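Long-range contact in NMB1025 protein (Neisseria meningitidis serogroup B, PDB 3KJK), which is of unestablished function but belongs to the RutC family and may act, as its relatives do, as an enamine/imine deaminase: residues 72-77 and 113-118. Sequence-based numbering, arbitrary orientation.
Sequences VIYLRD and RVEIKI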
# COMPACT_ATOMS: atom_id res chain seq x y z
N VAL A 72 0.35 2.43 6.66
CA VAL A 72 1.11 1.18 6.63
C VAL A 72 2.42 1.43 7.35
O VAL A 72 3.14 2.36 7.00
CB VAL A 72 1.40 0.68 5.19
CG1 VAL A 72 2.24 -0.59 5.23
CG2 VAL A 72 0.10 0.46 4.43
N ILE A 73 2.70 0.62 8.36
CA ILE A 73 3.90 0.79 9.18
C ILE A 73 4.88 -0.36 8.95
O ILE A 73 4.59 -1.50 9.30
CB ILE A 73 3.55 0.91 10.68
CG1 ILE A 73 2.52 2.03 10.89
CG2 ILE A 73 4.83 1.14 11.53
CD1 ILE A 73 1.89 2.05 12.26
N TYR A 74 6.03 -0.05 8.35
CA TYR A 74 7.08 -1.03 8.12
C TYR A 74 8.10 -0.91 9.23
O TYR A 74 8.67 0.17 9.44
CB TYR A 74 7.78 -0.80 6.78
CG TYR A 74 6.86 -0.73 5.59
CD1 TYR A 74 6.44 -1.89 4.94
CD2 TYR A 74 6.42 0.50 5.10
CE1 TYR A 74 5.59 -1.83 3.84
CE2 TYR A 74 5.58 0.57 3.99
CZ TYR A 74 5.17 -0.59 3.37
OH TYR A 74 4.34 -0.52 2.28
N LEU A 75 8.36 -2.01 9.92
CA LEU A 75 9.39 -2.07 10.93
C LEU A 75 10.55 -2.91 10.42
O LEU A 75 10.34 -3.98 9.85
CB LEU A 75 8.84 -2.70 12.22
CG LEU A 75 7.76 -1.99 13.02
CD1 LEU A 75 7.32 -2.90 14.16
CD2 LEU A 75 8.25 -0.65 13.56
N ARG A 76 11.78 -2.43 10.63
CA ARG A 76 12.96 -3.24 10.34
C ARG A 76 12.93 -4.56 11.11
O ARG A 76 13.19 -5.64 10.56
CB ARG A 76 14.25 -2.47 10.67
CG ARG A 76 15.52 -3.30 10.49
CD ARG A 76 16.79 -2.51 10.81
NE ARG A 76 17.99 -3.30 10.55
CZ ARG A 76 18.53 -3.51 9.35
NH1 ARG A 76 18.00 -2.97 8.26
NH2 ARG A 76 19.63 -4.27 9.24
N ASP A 77 12.60 -4.47 12.39
CA ASP A 77 12.58 -5.63 13.26
C ASP A 77 11.29 -5.60 14.06
O ASP A 77 11.05 -4.68 14.83
CB ASP A 77 13.80 -5.60 14.19
CG ASP A 77 13.96 -6.87 15.01
OD1 ASP A 77 15.10 -7.19 15.39
OD2 ASP A 77 12.95 -7.56 15.29
N ARG A 113 14.62 2.11 11.77
CA ARG A 113 13.86 1.06 12.43
C ARG A 113 12.39 1.05 12.03
O ARG A 113 11.69 0.06 12.23
CB ARG A 113 14.01 1.16 13.95
CG ARG A 113 15.48 1.21 14.39
CD ARG A 113 15.73 0.63 15.79
NE ARG A 113 15.44 -0.80 15.88
CZ ARG A 113 16.26 -1.78 15.47
NH1 ARG A 113 15.89 -3.04 15.61
NH2 ARG A 113 17.43 -1.50 14.92
N VAL A 114 11.92 2.16 11.45
CA VAL A 114 10.50 2.34 11.16
C VAL A 114 10.27 3.28 9.98
O VAL A 114 10.96 4.29 9.85
CB VAL A 114 9.73 2.85 12.42
CG1 VAL A 114 10.23 4.22 12.87
CG2 VAL A 114 8.23 2.87 12.17
N GLU A 115 9.32 2.92 9.13
CA GLU A 115 8.86 3.77 8.04
C GLU A 115 7.35 3.69 8.01
O GLU A 115 6.78 2.61 8.12
CB GLU A 115 9.43 3.31 6.69
CG GLU A 115 8.95 4.12 5.48
CD GLU A 115 9.81 3.93 4.24
OE1 GLU A 115 10.81 3.18 4.29
OE2 GLU A 115 9.50 4.54 3.20
N ILE A 116 6.70 4.85 7.88
CA ILE A 116 5.24 4.91 7.89
C ILE A 116 4.74 5.57 6.60
O ILE A 116 5.24 6.62 6.20
CB ILE A 116 4.72 5.64 9.16
CG1 ILE A 116 5.17 4.85 10.41
CG2 ILE A 116 3.21 5.80 9.12
CD1 ILE A 116 4.69 5.42 11.75
N LYS A 117 3.76 4.93 5.96
CA LYS A 117 3.20 5.39 4.70
C LYS A 117 1.72 5.76 4.85
O LYS A 117 0.89 4.91 5.17
CB LYS A 117 3.35 4.33 3.62
CG LYS A 117 2.75 4.72 2.28
CD LYS A 117 2.65 3.54 1.33
CE LYS A 117 1.52 3.73 0.33
NZ LYS A 117 1.51 5.09 -0.28
N ILE A 118 1.40 7.03 4.58
CA ILE A 118 0.09 7.59 4.89
C ILE A 118 -0.74 7.93 3.64
O ILE A 118 -0.22 8.47 2.67
CB ILE A 118 0.23 8.88 5.76
CG1 ILE A 118 0.79 8.54 7.15
CG2 ILE A 118 -1.09 9.66 5.85
CD1 ILE A 118 -0.18 7.86 8.11
O HOH W 1 12.44 -2.11 13.64
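Val72 and Lys117 exchange two backbone hydrogen bonds, Val72 N to Lys117 O at 2.9 Å and Lys117 N to Val72 O at 2.8 Å; two residues along, Tyr74 N gives to Glu115 O and Glu115 N to Tyr74 O, each at 2.8 Å. The antiparallel ladder thus joins strands 68-75 and 114-121, neighbours in the sheet. Between these pairs, Ile73 and Ile116 turn their backbone polar groups away from each other, Ile73 to Ala101 and Val103, Ile116 to Met35. Beyond the ladder the Arg113 carbonyl oxygen accepts from Arg76 N at 3.0 Å, the donor standing above the carbonyl plane, and from a water at 2.7 Å that accepts from Asp77 N, bridging the two segments just past the strand ends. Beneath helices 43-60 and 81-91, Ile73, Leu75, Val114 and Ile116 form an apolar face. A chi1 of -55° turns CG1 of Ile73 away from its carbonyl carbon and leaves CG2 3.9 Å from both Val114 CG2 and Ile116 CG1. Val72, Tyr74, Glu115 and Lys117 occupy the other face, which meets both neighbouring subunits; Val72 CG1 rests over the Tyr74 ring toward its rim. Arg113 NE pairs with Asp80, and Asp77 OD2 takes the amide of Gly79. The hydrogen-bonded pairs thus satisfy their amides and carbonyls across the strands, leaving one face to helix packing and the other, its Lys117 ammonium salt-bridged to Asp70 of the second subunit, to trimer assembly.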